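Local coordinates for protein serpin B3 (Homo sapiens, PDB 4ZK3) that belongs to the serpin family of protease inhibitors, probably traps proteases by inserting its reactive-centre loop, and is the serpin of Pso p27, which forms large psoriasis-linked aggregates, at residues A[160-164]-A[345-349]; A[219-223]-A[272-276]. All blocks are in the same frame, centred on the assembly; numbering follows the deposited sequence.

Contact 1: A[160-164]-A[345-349]; sequences KNLIP and AATAV
L162 lies over one face of the flat peptide group that joins A346 to T347, with CD1 3.5 Å from A346 O. At the edges of this peptide the backbone is hydrogen-bonded in the sheet, A346 with K331 on strand 325-336 and T347 with N178 on strand 174-185. L162 reaches in with its CG anti to the backbone N (chi1 173°). Its second methyl, CD2, bridges two alanines of the same sheet face, 3.9 Å from A346 CB and 3.7 Å from A348 CB. I163 comes alongside and brings CG1 to 3.7 Å from A348 CB, so that this one methyl is touched by both side chains of the loop. Backbone bonds of I163 to R144 and N148 tie the loop to helix 140-153. On the opposite face of the strand, T347 and V349 pack on helix 31-42, and T347 OG1 bonds to S33. Strand 340-351 carries the alanine-rich serpin hinge and runs antiparallel between strands 174-185 and 325-336, the arrangement of a reactive-centre loop inserted into beta-sheet A. The loop after helix 140-153 thus covers the inserted strand. No hydrogen bond crosses between the segments: the side-chain contacts are apolar, with one leucine methyl also against a carbonyl oxygen, and the small alanines are consistent with this close approach of L162 to the strand backbone.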
loop_
_atom_site.group_PDB
_atom_site.type_symbol
_atom_site.label_atom_id
_atom_site.label_comp_id
_atom_site.label_asym_id
_atom_site.label_seq_id
_atom_site.Cartn_x
_atom_site.Cartn_y
_atom_site.Cartn_z
ATOM N N LYS A 160 10.202 -10.665 0.943
ATOM C CA LYS A 160 10.579 -11.985 1.433
ATOM C C LYS A 160 9.962 -12.272 2.744
ATOM O O LYS A 160 9.765 -11.386 3.534
ATOM C CB LYS A 160 12.091 -12.025 1.588
ATOM C CG LYS A 160 12.887 -11.818 0.301
ATOM C CD LYS A 160 14.369 -12.251 0.576
ATOM C CE LYS A 160 15.171 -12.362 -0.657
ATOM N NZ LYS A 160 15.064 -11.087 -1.397
ATOM N N ASN A 161 9.641 -13.544 2.993
ATOM C CA ASN A 161 9.206 -13.981 4.313
ATOM C C ASN A 161 7.922 -13.224 4.786
ATOM O O ASN A 161 7.766 -12.840 5.950
ATOM C CB ASN A 161 10.370 -13.943 5.325
ATOM C CG ASN A 161 10.095 -14.781 6.584
ATOM O OD1 ASN A 161 10.062 -14.275 7.700
ATOM N ND2 ASN A 161 9.925 -16.075 6.401
ATOM N N LEU A 162 6.988 -13.021 3.873
ATOM C CA LEU A 162 5.800 -12.233 4.192
ATOM C C LEU A 162 5.149 -12.704 5.488
ATOM O O LEU A 162 4.803 -11.896 6.312
ATOM C CB LEU A 162 4.786 -12.303 3.024
ATOM C CG LEU A 162 3.425 -11.632 3.356
ATOM C CD1 LEU A 162 3.559 -10.121 3.624
ATOM C CD2 LEU A 162 2.436 -11.956 2.248
ATOM N N ILE A 163 5.018 -14.033 5.628
ATOM C CA ILE A 163 4.359 -14.654 6.754
ATOM C C ILE A 163 5.454 -15.331 7.640
ATOM O O ILE A 163 5.989 -16.373 7.263
ATOM C CB ILE A 163 3.339 -15.707 6.336
ATOM C CG1 ILE A 163 2.255 -15.149 5.362
ATOM C CG2 ILE A 163 2.633 -16.230 7.576
ATOM C CD1 ILE A 163 1.448 -16.262 4.746
ATOM N N PRO A 164 5.798 -14.704 8.774
ATOM C CA PRO A 164 6.805 -15.290 9.649
ATOM C C PRO A 164 6.267 -16.505 10.422
ATOM O O PRO A 164 5.059 -16.784 10.402
ATOM C CB PRO A 164 7.168 -14.129 10.594
ATOM C CG PRO A 164 6.811 -12.886 9.828
ATOM C CD PRO A 164 5.507 -13.315 9.185
ATOM N N ALA A 345 4.581 -4.689 -2.451
ATOM C CA ALA A 345 3.957 -4.973 -1.137
ATOM C C ALA A 345 3.147 -6.203 -1.235
ATOM O O ALA A 345 2.819 -6.682 -2.357
ATOM C CB ALA A 345 3.118 -3.805 -0.650
ATOM N N ALA A 346 2.824 -6.752 -0.078
ATOM C CA ALA A 346 1.931 -7.850 -0.090
ATOM C C ALA A 346 1.195 -7.928 1.226
ATOM O O ALA A 346 1.709 -7.474 2.258
ATOM C CB ALA A 346 2.665 -9.162 -0.406
ATOM N N THR A 347 -0.003 -8.510 1.184
ATOM C CA THR A 347 -0.845 -8.712 2.339
ATOM C C THR A 347 -1.314 -10.149 2.399
ATOM O O THR A 347 -1.762 -10.704 1.403
ATOM C CB THR A 347 -2.079 -7.773 2.242
ATOM O OG1 THR A 347 -1.660 -6.412 1.993
ATOM C CG2 THR A 347 -2.929 -7.875 3.464
ATOM N N ALA A 348 -1.209 -10.745 3.589
ATOM C CA ALA A 348 -1.685 -12.099 3.848
ATOM C C ALA A 348 -2.765 -12.077 4.921
ATOM O O ALA A 348 -2.599 -11.450 5.951
ATOM C CB ALA A 348 -0.513 -12.991 4.308
ATOM N N VAL A 349 -3.851 -12.785 4.680
ATOM C CA VAL A 349 -4.906 -12.981 5.648
ATOM C C VAL A 349 -4.993 -14.495 5.903
ATOM O O VAL A 349 -5.154 -15.290 4.932
ATOM C CB VAL A 349 -6.242 -12.503 5.053
ATOM C CG1 VAL A 349 -7.456 -12.890 5.957
ATOM C CG2 VAL A 349 -6.164 -10.980 4.742
#

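Contact 2: A[219-223]-A[272-276]; sequences FHFAS and LQNMR
F221 and R276 form a hydrogen-bonded pair in an antiparallel beta ladder of the serpin fold, where the C-terminal end of strand 206-224 meets the start of strand 276-294. Two backbone bonds hold the pair: F221 N to R276 O and R276 N to F221 O, both 2.9 Å. The second is the straighter, at 155°; R276 N lies in the plane of the F221 carbonyl, whereas F221 N stands above the plane of the R276 carbonyl. R276 O also receives a CA-H contact from H220 CA and a bond from T278 OG1, which gathers several donors on one carbonyl.

Apolar contacts fill in beside the ladder. M275 turns toward strand 206-224, and the bend at its chi3 (-50°) carries CE to 3.4 Å from H220 CB, the two side chains crossing at about a right angle. Its CG lies 4.1 Å from A222 CB. L272 comes over one face of the H220 imidazole, offset toward the rim, with CD1 3.9 Å from H220 ND1. That nitrogen bonds to E233 on strand 229-235, which fixes how the ring is turned.

Polar bonds within 272-276 shape the turn that leads into the strand, where M275 N bonds back to L272 O. A separate bond, N274 ND2 to E268 O, ties the turn to helix 263-269. The R276 side chain folds back over its own turn, where a single nitrogen, NH1, donates to two carbonyls: Q273 O at 2.8 Å, nearly straight at 174°, and M275 O at 2.7 Å.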
loop_
_atom_site.group_PDB
_atom_site.type_symbol
_atom_site.label_atom_id
_atom_site.label_comp_id
_atom_site.label_asym_id
_atom_site.label_seq_id
_atom_site.Cartn_x
_atom_site.Cartn_y
_atom_site.Cartn_z
ATOM N N PHE A 219 8.103 21.076 -13.168
ATOM C CA PHE A 219 7.252 20.040 -12.604
ATOM C C PHE A 219 5.985 20.748 -12.202
ATOM O O PHE A 219 6.057 21.935 -11.917
ATOM C CB PHE A 219 7.866 19.534 -11.300
ATOM C CG PHE A 219 9.066 18.649 -11.450
ATOM C CD1 PHE A 219 8.975 17.410 -12.070
ATOM C CD2 PHE A 219 10.282 19.021 -10.871
ATOM C CE1 PHE A 219 10.091 16.594 -12.146
ATOM C CE2 PHE A 219 11.383 18.206 -10.937
ATOM C CZ PHE A 219 11.293 16.992 -11.568
ATOM N N HIS A 220 4.867 20.039 -12.094
ATOM C CA HIS A 220 3.697 20.586 -11.389
ATOM C C HIS A 220 4.023 20.739 -9.904
ATOM O O HIS A 220 4.491 19.807 -9.217
ATOM C CB HIS A 220 2.423 19.719 -11.561
ATOM C CG HIS A 220 1.906 19.696 -12.962
ATOM N ND1 HIS A 220 1.943 18.571 -13.755
ATOM C CD2 HIS A 220 1.381 20.680 -13.732
ATOM C CE1 HIS A 220 1.475 18.862 -14.957
ATOM N NE2 HIS A 220 1.131 20.136 -14.970
ATOM N N PHE A 221 3.750 21.943 -9.420
ATOM C CA PHE A 221 4.164 22.409 -8.143
ATOM C C PHE A 221 3.035 23.213 -7.457
ATOM O O PHE A 221 2.183 23.814 -8.106
ATOM C CB PHE A 221 5.449 23.251 -8.307
ATOM C CG PHE A 221 5.866 23.951 -7.049
ATOM C CD1 PHE A 221 5.279 25.169 -6.681
ATOM C CD2 PHE A 221 6.818 23.393 -6.211
ATOM C CE1 PHE A 221 5.607 25.800 -5.499
ATOM C CE2 PHE A 221 7.151 24.020 -5.025
ATOM C CZ PHE A 221 6.550 25.240 -4.666
ATOM N N ALA A 222 3.042 23.210 -6.138
ATOM C CA ALA A 222 2.160 24.054 -5.376
ATOM C C ALA A 222 2.757 24.346 -4.014
ATOM O O ALA A 222 3.381 23.479 -3.366
ATOM C CB ALA A 222 0.805 23.423 -5.228
ATOM N N SER A 223 2.586 25.588 -3.589
ATOM C CA SER A 223 2.910 25.985 -2.256
ATOM C C SER A 223 1.656 25.982 -1.420
ATOM O O SER A 223 0.712 26.653 -1.759
ATOM C CB SER A 223 3.478 27.390 -2.249
ATOM O OG SER A 223 3.339 27.866 -0.919
ATOM N N LEU A 272 -3.715 18.100 -10.226
ATOM C CA LEU A 272 -3.249 18.936 -11.346
ATOM C C LEU A 272 -3.963 20.288 -11.415
ATOM O O LEU A 272 -3.334 21.336 -11.470
ATOM C CB LEU A 272 -3.461 18.171 -12.672
ATOM C CG LEU A 272 -2.243 17.427 -13.232
ATOM C CD1 LEU A 272 -1.280 16.997 -12.141
ATOM C CD2 LEU A 272 -2.649 16.251 -14.129
ATOM N N GLN A 273 -5.283 20.244 -11.406
ATOM C CA GLN A 273 -6.107 21.420 -11.289
ATOM C C GLN A 273 -5.502 22.506 -10.376
ATOM O O GLN A 273 -5.573 23.684 -10.682
ATOM C CB GLN A 273 -7.463 20.932 -10.767
ATOM C CG GLN A 273 -8.487 21.966 -10.359
ATOM C CD GLN A 273 -8.831 22.889 -11.489
ATOM O OE1 GLN A 273 -8.692 24.100 -11.351
ATOM N NE2 GLN A 273 -9.296 22.332 -12.607
ATOM N N ASN A 274 -4.898 22.125 -9.253
ATOM C CA ASN A 274 -4.419 23.107 -8.260
ATOM C C ASN A 274 -2.920 23.174 -8.069
ATOM O O ASN A 274 -2.435 23.636 -7.047
ATOM C CB ASN A 274 -5.040 22.795 -6.907
ATOM C CG ASN A 274 -6.536 22.812 -6.970
ATOM O OD1 ASN A 274 -7.099 23.460 -7.856
ATOM N ND2 ASN A 274 -7.198 22.123 -6.027
ATOM N N MET A 275 -2.207 22.728 -9.064
ATOM C CA MET A 275 -0.783 22.902 -9.138
ATOM C C MET A 275 -0.430 23.577 -10.475
ATOM O O MET A 275 -1.265 23.695 -11.370
ATOM C CB MET A 275 -0.138 21.531 -9.037
ATOM C CG MET A 275 -0.638 20.684 -7.882
ATOM S SD MET A 275 0.208 19.082 -7.738
ATOM C CE MET A 275 0.121 18.430 -9.379
ATOM N N ARG A 276 0.821 24.010 -10.608
ATOM C CA ARG A 276 1.240 24.773 -11.764
ATOM C C ARG A 276 2.607 24.295 -12.197
ATOM O O ARG A 276 3.462 24.034 -11.356
ATOM C CB ARG A 276 1.329 26.285 -11.399
ATOM C CG ARG A 276 0.106 26.852 -10.679
ATOM C CD ARG A 276 -1.001 26.956 -11.707
ATOM N NE ARG A 276 -2.291 27.417 -11.220
ATOM C CZ ARG A 276 -3.372 26.670 -11.028
ATOM N NH1 ARG A 276 -3.346 25.350 -11.187
ATOM N NH2 ARG A 276 -4.498 27.255 -10.622
#

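How the contacts relate
From the N terminus the chain first passes 160-164, in the loop after helix 140-153, which meets 345-349 after 180 intervening residues, so contact 1 closes the outer loop. Within that span lies the whole of contact 2, where 219-223 meets 272-276 after 48 residues; the two loops nest and do not cross. Contact 1 ties the inserted strand of the large sheet to the segment covering it, whereas contact 2 joins the ends of strands 206-224 and 276-294. Their centres are 36 Å apart, on opposite sides of the chain's centre, and they do not touch. Strands 276-294 and 325-336 link the two regions.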